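PDB 6XF9: packaging protein UL32 from Human herpesvirus 8 type M, which probably helps direct newly made capsids to nuclear replication compartments, thereby controlling cleavage and packaging of viral DNA, and assembles as a five-subunit zinc-binding ring. Local coordinates for residues 265-268 with 272-275; 299-304 with 349-354; 307-312 with 378-383. One frame throughout, in Å; residues are numbered along the deposited sequence.

Interaction 1 is a surface contact of the subunit, where two loop segments touch through two prolines and one threonine, chiefly P267 and T273. Interactions 2 and 3 lie deeper and touch each other: helices 297-304 and 308-321 follow one another in the chain, A308 packing on C301 and P309 on L302. In interaction 2 everything that meets is buried or partly buried and apolar, a cysteine sulfur against leucine methyls, beside a zinc site. Interaction 3 is intermediate, joining a buried valine and a partly exposed glutamate to the same proline. No hydrogen bond crosses interaction 1; side-chain bonds within 272-275 shape a turn there.

Interaction 1: 265-268 with 272-275; sequences FSPP and DTSQ
The ring of P267 and the methyl of T273 make the heart of this small surface contact, which buries 71 Å² in all. T273 CG2 lies 4.1 Å from P267 CG and is equally close to CB, the two side chains crossing at about a right angle. The T273 methyl stands beside its own backbone N, with OG1 at chi1 66°, and this turns carbon rather than the hydroxyl to the proline. A threonine suits such a place because one branch can pack while the other remains polar. The looser part is the exposed P268, which offers T273 CG2 only its carbonyl O, at 4.4 Å.

Polar order is concentrated within 272-275. D272 OD1 accepts the backbone N of S274 at 3.1 Å, an Asx turn, and also S274 OG at 2.8 Å through the syn lone pair. OD2 takes Q275 NE2 at 2.7 Å from above the carboxylate plane, 63° out of it. Bonds on both oxygens probably limit the rotation of the carboxylate. On the other segment, the buried F265 packs a ring face under P267, whose N lies 4.2 Å above the ring centre.

The F265 ring rests on L21 and A22 of helix 14-22, the backbone O of F265 hydrogen-bonds T234 OG1 of helix 225-235, and D272 pairs through its backbone with L26 in the two-stranded antiparallel sheet of strands 26-27 and 271-272.

Interaction 2: 299-304 with 349-354; sequences CECLAA and PLLREL. With ZN (zinc ion), chain P.
The sulfur of C301 is met by three methyl groups from helix 349-357: L351 CD1 at 3.8 Å, with L354 CD1 and CD2 both at 4.1 Å. This is helix-helix packing next to a zinc site of three cysteines and one histidine, whose CxxC pair has C296 just before helix 297-304 and C299 in its first turn. Cysteine suits the spot, being small enough for the helices to approach to 7.7 Å between C301 CA and L351 CA, while its weakly polar sulfur is at ease among hydrocarbon. In L351, chi1 of 175° sends CG toward C301, and chi2 near 65° then turns CD1 to the sulfur and to within 4.0 Å of C301 CB.

Leucine one turn further on, L354, presents both branches, and it also packs on L225 of helix 225-235. Beside L351, C301 also touches A308 of helix 308-321. The neighbouring E300 is buried, yet its carboxylate is satisfied: OE1 accepts the backbone N of T90 and OE2 that of W89, at the start of helix 89-106. Two residues before C301 in the same helix, C299 joins C296, H366 and C373 round the metal, its SG 2.3 Å from the zinc ion.

Interaction 3: 307-312 with 378-383; sequences EAPKAL and KVVSED
V380 is the first residue of 378-383 to meet P309, and it does so in a two-residue link between helices 371-379 and 382-386, packed on the first turn of helix 308-321. Both V380 methyls stand 4.2 Å from P309 CG, the fork of the side chain facing that ring carbon. Branching suits V380, which has left helical geometry and fills a buried place beside P86 as well.

S381 turns from this contact and serves as N-cap of the next helix, its OG accepting the backbone N of V384. Its backbone also bonds with Y84.

E382 then comes back to the proline. P309 suits the start of its helix, where a residue without an N-H costs no helical hydrogen bond; the backbone N of A311 meets the O of the N-cap residue E307 at 2.9 Å. The glutamate and proline side chains run past each other in opposite directions, with E382 CB 3.9 Å from P309 CG. A bend at chi2 (-76°) brings the carboxylate back beside the CB corner of the ring, where it meets proline C-H groups and no hydrogen bond or salt bridge crosses. K310 brings only its CB near, its amine leading away, and the closest approach is E382 OE2 to P309 CB, 3.6 Å.

Interaction 1: 265-268 with 272-275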
ATOM      1  N   PHE D 265       8.444  15.213 -54.297  1.00 76.46           N
ATOM      2  CA  PHE D 265       8.532  13.834 -53.858  1.00 77.42           C
ATOM      3  C   PHE D 265       7.339  13.025 -54.334  1.00 78.75           C
ATOM      4  O   PHE D 265       6.189  13.433 -54.137  1.00 78.84           O
ATOM      5  CB  PHE D 265       8.610  13.843 -52.327  1.00 76.94           C
ATOM      6  CG  PHE D 265       8.458  12.512 -51.687  1.00 77.91           C
ATOM      7  CD1 PHE D 265       9.346  11.490 -51.971  1.00 78.51           C
ATOM      8  CD2 PHE D 265       7.459  12.299 -50.751  1.00 78.11           C
ATOM      9  CE1 PHE D 265       9.225  10.260 -51.357  1.00 79.52           C
ATOM     10  CE2 PHE D 265       7.329  11.075 -50.128  1.00 79.20           C
ATOM     11  CZ  PHE D 265       8.217  10.048 -50.429  1.00 79.88           C
ATOM     12  N   SER D 266       7.628  11.858 -54.920  1.00 83.60           N
ATOM     13  CA  SER D 266       6.619  10.899 -55.360  1.00 84.81           C
ATOM     14  C   SER D 266       6.757   9.629 -54.525  1.00 85.67           C
ATOM     15  O   SER D 266       7.802   8.955 -54.601  1.00 85.88           O
ATOM     16  CB  SER D 266       6.767  10.577 -56.850  1.00 85.49           C
ATOM     17  OG  SER D 266       8.040  10.016 -57.120  1.00 85.55           O
ATOM     18  N   PRO D 267       5.744   9.240 -53.750  1.00 78.57           N
ATOM     19  CA  PRO D 267       5.885   8.069 -52.862  1.00 79.09           C
ATOM     20  C   PRO D 267       5.714   6.768 -53.621  1.00 80.16           C
ATOM     21  O   PRO D 267       4.887   6.667 -54.544  1.00 80.42           O
ATOM     22  CB  PRO D 267       4.754   8.255 -51.837  1.00 78.83           C
ATOM     23  CG  PRO D 267       3.735   9.079 -52.545  1.00 78.62           C
ATOM     24  CD  PRO D 267       4.493   9.982 -53.505  1.00 78.11           C
ATOM     25  N   PRO D 268       6.420   5.725 -53.202  1.00 74.53           N
ATOM     26  CA  PRO D 268       6.221   4.403 -53.802  1.00 75.51           C
ATOM     27  C   PRO D 268       4.848   3.822 -53.478  1.00 75.98           C
ATOM     28  O   PRO D 268       4.148   4.240 -52.552  1.00 75.53           O
ATOM     29  CB  PRO D 268       7.331   3.551 -53.174  1.00 75.70           C
ATOM     30  CG  PRO D 268       7.726   4.281 -51.916  1.00 75.07           C
ATOM     31  CD  PRO D 268       7.485   5.739 -52.184  1.00 74.18           C
ATOM     32  N   ASP D 272       2.299   3.608 -46.939  1.00 75.14           N
ATOM     33  CA  ASP D 272       1.179   4.257 -46.254  1.00 73.99           C
ATOM     34  C   ASP D 272       1.272   5.743 -46.564  1.00 73.29           C
ATOM     35  O   ASP D 272       1.966   6.499 -45.889  1.00 72.85           O
ATOM     36  CB  ASP D 272       1.239   3.968 -44.754  1.00 73.33           C
ATOM     37  CG  ASP D 272       0.024   4.493 -43.988  1.00 71.99           C
ATOM     38  OD1 ASP D 272      -0.568   5.521 -44.381  1.00 71.53           O
ATOM     39  OD2 ASP D 272      -0.350   3.861 -42.983  1.00 71.34           O
ATOM     40  N   THR D 273       0.590   6.152 -47.636  1.00 75.25           N
ATOM     41  CA  THR D 273       0.571   7.537 -48.091  1.00 74.71           C
ATOM     42  C   THR D 273      -0.451   8.425 -47.360  1.00 73.63           C
ATOM     43  O   THR D 273      -0.803   9.486 -47.896  1.00 73.28           O
ATOM     44  CB  THR D 273       0.312   7.579 -49.603  1.00 75.18           C
ATOM     45  OG1 THR D 273      -1.011   7.095 -49.894  1.00 75.29           O
ATOM     46  CG2 THR D 273       1.325   6.691 -50.314  1.00 76.12           C
ATOM     47  N   SER D 274      -0.936   8.055 -46.171  1.00 65.89           N
ATOM     48  CA  SER D 274      -1.771   8.954 -45.380  1.00 64.66           C
ATOM     49  C   SER D 274      -1.053   9.518 -44.159  1.00 63.89           C
ATOM     50  O   SER D 274      -1.597  10.411 -43.492  1.00 62.71           O
ATOM     51  CB  SER D 274      -3.051   8.253 -44.927  1.00 64.31           C
ATOM     52  OG  SER D 274      -2.725   7.253 -43.988  1.00 64.48           O
ATOM     53  N   GLN D 275       0.147   9.026 -43.858  1.00 63.48           N
ATOM     54  CA  GLN D 275       0.896   9.373 -42.662  1.00 62.55           C
ATOM     55  C   GLN D 275       2.207  10.072 -42.974  1.00 62.95           C
ATOM     56  O   GLN D 275       2.959  10.375 -42.044  1.00 62.45           O
ATOM     57  CB  GLN D 275       1.202   8.110 -41.845  1.00 62.81           C
ATOM     58  CG  GLN D 275       0.057   7.557 -41.032  1.00 61.79           C
ATOM     59  CD  GLN D 275       0.474   6.349 -40.222  1.00 61.82           C
ATOM     60  OE1 GLN D 275       1.035   6.473 -39.135  1.00 61.13           O
ATOM     61  NE2 GLN D 275       0.208   5.174 -40.748  1.00 62.78           N
TER

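Interaction 2: 299-304 with 349-354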
ATOM      1  N   CYS D 299       4.810  23.515 -34.916  1.00 45.96           N
ATOM      2  CA  CYS D 299       6.205  23.203 -34.627  1.00 44.22           C
ATOM      3  C   CYS D 299       7.025  23.112 -35.902  1.00 44.54           C
ATOM      4  O   CYS D 299       8.216  23.434 -35.889  1.00 43.24           O
ATOM      5  CB  CYS D 299       6.323  21.897 -33.834  1.00 44.37           C
ATOM      6  SG  CYS D 299       5.906  22.025 -32.059  1.00 43.15           S
ATOM      7  N   GLU D 300       6.434  22.624 -36.996  1.00 55.26           N
ATOM      8  CA  GLU D 300       7.125  22.692 -38.278  1.00 55.30           C
ATOM      9  C   GLU D 300       7.431  24.143 -38.620  1.00 54.19           C
ATOM     10  O   GLU D 300       8.558  24.479 -38.994  1.00 53.49           O
ATOM     11  CB  GLU D 300       6.269  22.060 -39.379  1.00 57.21           C
ATOM     12  CG  GLU D 300       5.808  20.647 -39.074  1.00 59.07           C
ATOM     13  CD  GLU D 300       6.938  19.686 -38.829  1.00 59.30           C
ATOM     14  OE1 GLU D 300       7.957  19.808 -39.519  1.00 58.66           O
ATOM     15  OE2 GLU D 300       6.829  18.832 -37.914  1.00 60.25           O
ATOM     16  N   CYS D 301       6.459  25.033 -38.412  1.00 56.67           N
ATOM     17  CA  CYS D 301       6.667  26.439 -38.722  1.00 56.12           C
ATOM     18  C   CYS D 301       7.796  27.027 -37.905  1.00 54.69           C
ATOM     19  O   CYS D 301       8.505  27.920 -38.379  1.00 54.54           O
ATOM     20  CB  CYS D 301       5.384  27.226 -38.485  1.00 57.29           C
ATOM     21  SG  CYS D 301       4.127  26.782 -39.687  1.00 59.31           S
ATOM     22  N   LEU D 302       7.937  26.599 -36.652  1.00 51.21           N
ATOM     23  CA  LEU D 302       9.024  27.115 -35.829  1.00 49.75           C
ATOM     24  C   LEU D 302      10.373  26.878 -36.488  1.00 48.96           C
ATOM     25  O   LEU D 302      11.267  27.722 -36.397  1.00 48.54           O
ATOM     26  CB  LEU D 302       8.990  26.488 -34.437  1.00 48.97           C
ATOM     27  CG  LEU D 302       7.819  26.920 -33.550  1.00 49.66           C
ATOM     28  CD1 LEU D 302       7.989  26.321 -32.183  1.00 48.67           C
ATOM     29  CD2 LEU D 302       7.749  28.428 -33.425  1.00 50.22           C
ATOM     30  N   ALA D 303      10.537  25.749 -37.162  1.00 44.97           N
ATOM     31  CA  ALA D 303      11.798  25.429 -37.813  1.00 44.70           C
ATOM     32  C   ALA D 303      11.832  25.789 -39.291  1.00 45.64           C
ATOM     33  O   ALA D 303      12.920  25.864 -39.874  1.00 45.35           O
ATOM     34  CB  ALA D 303      12.092  23.933 -37.685  1.00 45.23           C
ATOM     35  N   ALA D 304      10.682  26.024 -39.908  1.00 40.88           N
ATOM     36  CA  ALA D 304      10.608  26.170 -41.348  1.00 41.59           C
ATOM     37  C   ALA D 304      10.444  27.613 -41.802  1.00 41.77           C
ATOM     38  O   ALA D 304      10.613  27.887 -42.996  1.00 42.24           O
ATOM     39  CB  ALA D 304       9.433  25.348 -41.886  1.00 42.96           C
ATOM     40  N   PRO D 349       2.288  36.158 -46.141  1.00 66.08           N
ATOM     41  CA  PRO D 349       0.893  35.703 -46.057  1.00 66.63           C
ATOM     42  C   PRO D 349       0.724  34.188 -46.060  1.00 65.97           C
ATOM     43  O   PRO D 349      -0.361  33.719 -45.712  1.00 66.64           O
ATOM     44  CB  PRO D 349       0.243  36.348 -47.284  1.00 67.99           C
ATOM     45  CG  PRO D 349       1.361  36.486 -48.258  1.00 67.86           C
ATOM     46  CD  PRO D 349       2.602  36.749 -47.453  1.00 66.75           C
ATOM     47  N   LEU D 350       1.714  33.402 -46.490  1.00 63.81           N
ATOM     48  CA  LEU D 350       1.561  31.948 -46.405  1.00 63.35           C
ATOM     49  C   LEU D 350       1.564  31.487 -44.948  1.00 63.00           C
ATOM     50  O   LEU D 350       0.639  30.796 -44.502  1.00 63.55           O
ATOM     51  CB  LEU D 350       2.663  31.234 -47.193  1.00 62.53           C
ATOM     52  CG  LEU D 350       2.533  29.710 -47.202  1.00 62.29           C
ATOM     53  CD1 LEU D 350       1.223  29.276 -47.832  1.00 63.36           C
ATOM     54  CD2 LEU D 350       3.697  29.048 -47.900  1.00 61.69           C
ATOM     55  N   LEU D 351       2.578  31.893 -44.181  1.00 59.95           N
ATOM     56  CA  LEU D 351       2.611  31.538 -42.769  1.00 59.54           C
ATOM     57  C   LEU D 351       1.354  32.009 -42.073  1.00 60.79           C
ATOM     58  O   LEU D 351       0.725  31.250 -41.328  1.00 61.22           O
ATOM     59  CB  LEU D 351       3.826  32.174 -42.100  1.00 58.61           C
ATOM     60  CG  LEU D 351       3.911  31.975 -40.594  1.00 58.16           C
ATOM     61  CD1 LEU D 351       4.097  30.497 -40.295  1.00 57.54           C
ATOM     62  CD2 LEU D 351       5.046  32.801 -40.026  1.00 57.41           C
ATOM     63  N   ARG D 352       0.934  33.236 -42.364  1.00 68.62           N
ATOM     64  CA  ARG D 352      -0.268  33.787 -41.753  1.00 69.76           C
ATOM     65  C   ARG D 352      -1.488  32.935 -42.063  1.00 70.51           C
ATOM     66  O   ARG D 352      -2.283  32.623 -41.171  1.00 71.33           O
ATOM     67  CB  ARG D 352      -0.424  35.225 -42.221  1.00 70.62           C
ATOM     68  CG  ARG D 352      -1.564  36.016 -41.690  1.00 72.10           C
ATOM     69  CD  ARG D 352      -1.462  37.335 -42.408  1.00 72.43           C
ATOM     70  NE  ARG D 352      -2.594  38.215 -42.207  1.00 74.15           N
ATOM     71  CZ  ARG D 352      -2.475  39.528 -42.037  1.00 74.87           C
ATOM     72  NH1 ARG D 352      -3.558  40.290 -41.872  1.00 76.04           N
ATOM     73  NH2 ARG D 352      -1.261  40.075 -42.010  1.00 74.25           N
ATOM     74  N   GLU D 353      -1.655  32.536 -43.324  1.00 71.41           N
ATOM     75  CA  GLU D 353      -2.817  31.727 -43.686  1.00 72.02           C
ATOM     76  C   GLU D 353      -2.745  30.318 -43.106  1.00 71.63           C
ATOM     77  O   GLU D 353      -3.785  29.729 -42.799  1.00 72.41           O
ATOM     78  CB  GLU D 353      -2.992  31.705 -45.203  1.00 72.10           C
ATOM     79  CG  GLU D 353      -4.185  30.896 -45.671  1.00 73.04           C
ATOM     80  CD  GLU D 353      -4.470  31.095 -47.141  1.00 74.12           C
ATOM     81  OE1 GLU D 353      -3.642  31.766 -47.809  1.00 74.10           O
ATOM     82  OE2 GLU D 353      -5.501  30.563 -47.627  1.00 74.74           O
ATOM     83  N   LEU D 354      -1.548  29.744 -42.983  1.00 62.06           N
ATOM     84  CA  LEU D 354      -1.427  28.419 -42.380  1.00 61.73           C
ATOM     85  C   LEU D 354      -1.864  28.457 -40.918  1.00 62.10           C
ATOM     86  O   LEU D 354      -2.664  27.622 -40.478  1.00 62.70           O
ATOM     87  CB  LEU D 354       0.006  27.902 -42.514  1.00 60.33           C
ATOM     88  CG  LEU D 354       0.291  26.426 -42.250  1.00 60.19           C
ATOM     89  CD1 LEU D 354       1.644  26.085 -42.847  1.00 59.18           C
ATOM     90  CD2 LEU D 354       0.275  26.074 -40.752  1.00 60.08           C
TER
HETATM   91 ZN    ZN P 502       3.635  22.283 -31.624  1.00 47.64          ZN

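Interaction 3: 307-312 with 378-383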
ATOM      1  N   GLU D 307       9.573  33.958 -39.210  1.00 57.67           N
ATOM      2  CA  GLU D 307       8.815  34.749 -38.247  1.00 58.66           C
ATOM      3  C   GLU D 307       7.807  33.938 -37.444  1.00 58.81           C
ATOM      4  O   GLU D 307       7.012  34.526 -36.705  1.00 59.99           O
ATOM      5  CB  GLU D 307       8.155  35.932 -38.954  1.00 60.20           C
ATOM      6  CG  GLU D 307       7.724  35.591 -40.343  1.00 60.43           C
ATOM      7  CD  GLU D 307       7.315  36.800 -41.178  1.00 61.71           C
ATOM      8  OE1 GLU D 307       6.996  37.861 -40.597  1.00 62.69           O
ATOM      9  OE2 GLU D 307       7.329  36.677 -42.430  1.00 61.73           O
ATOM     10  N   ALA D 308       7.849  32.597 -37.523  1.00 52.11           N
ATOM     11  CA  ALA D 308       6.912  31.804 -36.725  1.00 52.19           C
ATOM     12  C   ALA D 308       7.201  31.932 -35.233  1.00 51.81           C
ATOM     13  O   ALA D 308       6.254  32.202 -34.468  1.00 52.99           O
ATOM     14  CB  ALA D 308       6.928  30.339 -37.183  1.00 51.36           C
ATOM     15  N   PRO D 309       8.451  31.796 -34.749  1.00 46.88           N
ATOM     16  CA  PRO D 309       8.685  31.938 -33.300  1.00 46.53           C
ATOM     17  C   PRO D 309       8.111  33.204 -32.696  1.00 48.42           C
ATOM     18  O   PRO D 309       7.389  33.153 -31.687  1.00 49.30           O
ATOM     19  CB  PRO D 309      10.212  31.892 -33.209  1.00 44.98           C
ATOM     20  CG  PRO D 309      10.603  30.971 -34.287  1.00 44.03           C
ATOM     21  CD  PRO D 309       9.658  31.270 -35.428  1.00 45.45           C
ATOM     22  N   LYS D 310       8.413  34.352 -33.287  1.00 57.47           N
ATOM     23  CA  LYS D 310       7.927  35.584 -32.700  1.00 59.21           C
ATOM     24  C   LYS D 310       6.437  35.768 -32.955  1.00 60.91           C
ATOM     25  O   LYS D 310       5.736  36.342 -32.110  1.00 62.32           O
ATOM     26  CB  LYS D 310       8.712  36.759 -33.260  1.00 59.60           C
ATOM     27  CG  LYS D 310       8.861  37.893 -32.282  1.00 60.96           C
ATOM     28  CD  LYS D 310       9.065  39.229 -32.988  1.00 61.88           C
ATOM     29  CE  LYS D 310       8.329  40.359 -32.253  1.00 63.52           C
ATOM     30  NZ  LYS D 310       8.991  40.748 -30.958  1.00 63.53           N
ATOM     31  N   ALA D 311       5.933  35.264 -34.096  1.00 45.55           N
ATOM     32  CA  ALA D 311       4.509  35.397 -34.413  1.00 47.13           C
ATOM     33  C   ALA D 311       3.637  34.661 -33.412  1.00 47.71           C
ATOM     34  O   ALA D 311       2.636  35.197 -32.923  1.00 49.53           O
ATOM     35  CB  ALA D 311       4.222  34.862 -35.811  1.00 46.62           C
ATOM     36  N   LEU D 312       4.030  33.437 -33.068  1.00 43.95           N
ATOM     37  CA  LEU D 312       3.241  32.643 -32.147  1.00 44.08           C
ATOM     38  C   LEU D 312       3.328  33.210 -30.742  1.00 44.88           C
ATOM     39  O   LEU D 312       2.322  33.244 -30.028  1.00 46.47           O
ATOM     40  CB  LEU D 312       3.716  31.204 -32.218  1.00 42.02           C
ATOM     41  CG  LEU D 312       3.410  30.677 -33.620  1.00 41.99           C
ATOM     42  CD1 LEU D 312       4.122  29.339 -33.870  1.00 40.08           C
ATOM     43  CD2 LEU D 312       1.892  30.567 -33.873  1.00 43.74           C
ATOM     44  N   LYS D 378      10.942  26.879 -26.692  1.00 42.83           N
ATOM     45  CA  LYS D 378      11.988  27.412 -25.817  1.00 42.27           C
ATOM     46  C   LYS D 378      13.374  27.261 -26.407  1.00 41.35           C
ATOM     47  O   LYS D 378      14.254  28.062 -26.106  1.00 41.56           O
ATOM     48  CB  LYS D 378      11.978  26.725 -24.448  1.00 41.70           C
ATOM     49  CG  LYS D 378      10.890  27.159 -23.485  1.00 42.78           C
ATOM     50  CD  LYS D 378      11.175  28.591 -23.075  1.00 44.19           C
ATOM     51  CE  LYS D 378      10.396  29.016 -21.848  1.00 45.72           C
ATOM     52  NZ  LYS D 378      10.781  30.411 -21.407  1.00 47.50           N
ATOM     53  N   VAL D 379      13.578  26.268 -27.254  1.00 41.72           N
ATOM     54  CA  VAL D 379      14.906  25.939 -27.753  1.00 41.08           C
ATOM     55  C   VAL D 379      15.264  26.721 -29.014  1.00 41.60           C
ATOM     56  O   VAL D 379      16.442  26.999 -29.250  1.00 41.43           O
ATOM     57  CB  VAL D 379      14.950  24.419 -28.001  1.00 41.01           C
ATOM     58  CG1 VAL D 379      16.237  24.010 -28.627  1.00 41.15           C
ATOM     59  CG2 VAL D 379      14.739  23.651 -26.699  1.00 40.48           C
ATOM     60  N   VAL D 380      14.264  27.111 -29.812  1.00 39.92           N
ATOM     61  CA  VAL D 380      14.481  27.657 -31.148  1.00 40.27           C
ATOM     62  C   VAL D 380      15.029  29.080 -31.099  1.00 40.89           C
ATOM     63  O   VAL D 380      14.636  29.897 -30.252  1.00 41.59           O
ATOM     64  CB  VAL D 380      13.151  27.611 -31.916  1.00 40.95           C
ATOM     65  CG1 VAL D 380      12.141  28.528 -31.238  1.00 41.77           C
ATOM     66  CG2 VAL D 380      13.353  27.968 -33.362  1.00 41.22           C
ATOM     67  N   SER D 381      15.930  29.392 -32.037  1.00 46.09           N
ATOM     68  CA  SER D 381      16.382  30.759 -32.314  1.00 46.61           C
ATOM     69  C   SER D 381      16.201  31.022 -33.805  1.00 47.02           C
ATOM     70  O   SER D 381      16.940  30.462 -34.623  1.00 46.57           O
ATOM     71  CB  SER D 381      17.830  30.962 -31.911  1.00 46.26           C
ATOM     72  OG  SER D 381      18.315  32.167 -32.474  1.00 46.94           O
ATOM     73  N   GLU D 382      15.179  31.815 -34.161  1.00 56.25           N
ATOM     74  CA  GLU D 382      14.928  32.150 -35.565  1.00 56.67           C
ATOM     75  C   GLU D 382      16.072  32.942 -36.179  1.00 56.88           C
ATOM     76  O   GLU D 382      16.215  32.953 -37.408  1.00 57.09           O
ATOM     77  CB  GLU D 382      13.619  32.932 -35.721  1.00 57.90           C
ATOM     78  CG  GLU D 382      13.530  34.266 -34.991  1.00 58.78           C
ATOM     79  CD  GLU D 382      13.304  34.132 -33.505  1.00 58.99           C
ATOM     80  OE1 GLU D 382      12.842  35.127 -32.892  1.00 60.39           O
ATOM     81  OE2 GLU D 382      13.566  33.035 -32.946  1.00 58.05           O
ATOM     82  N   ASP D 383      16.855  33.640 -35.354  1.00 52.30           N
ATOM     83  CA  ASP D 383      18.008  34.375 -35.854  1.00 52.36           C
ATOM     84  C   ASP D 383      19.091  33.423 -36.349  1.00 51.59           C
ATOM     85  O   ASP D 383      19.568  33.560 -37.476  1.00 51.93           O
ATOM     86  CB  ASP D 383      18.545  35.282 -34.758  1.00 52.79           C
ATOM     87  CG  ASP D 383      17.491  36.232 -34.235  1.00 54.12           C
ATOM     88  OD1 ASP D 383      16.726  36.787 -35.056  1.00 55.03           O
ATOM     89  OD2 ASP D 383      17.407  36.420 -33.004  1.00 54.51           O
TER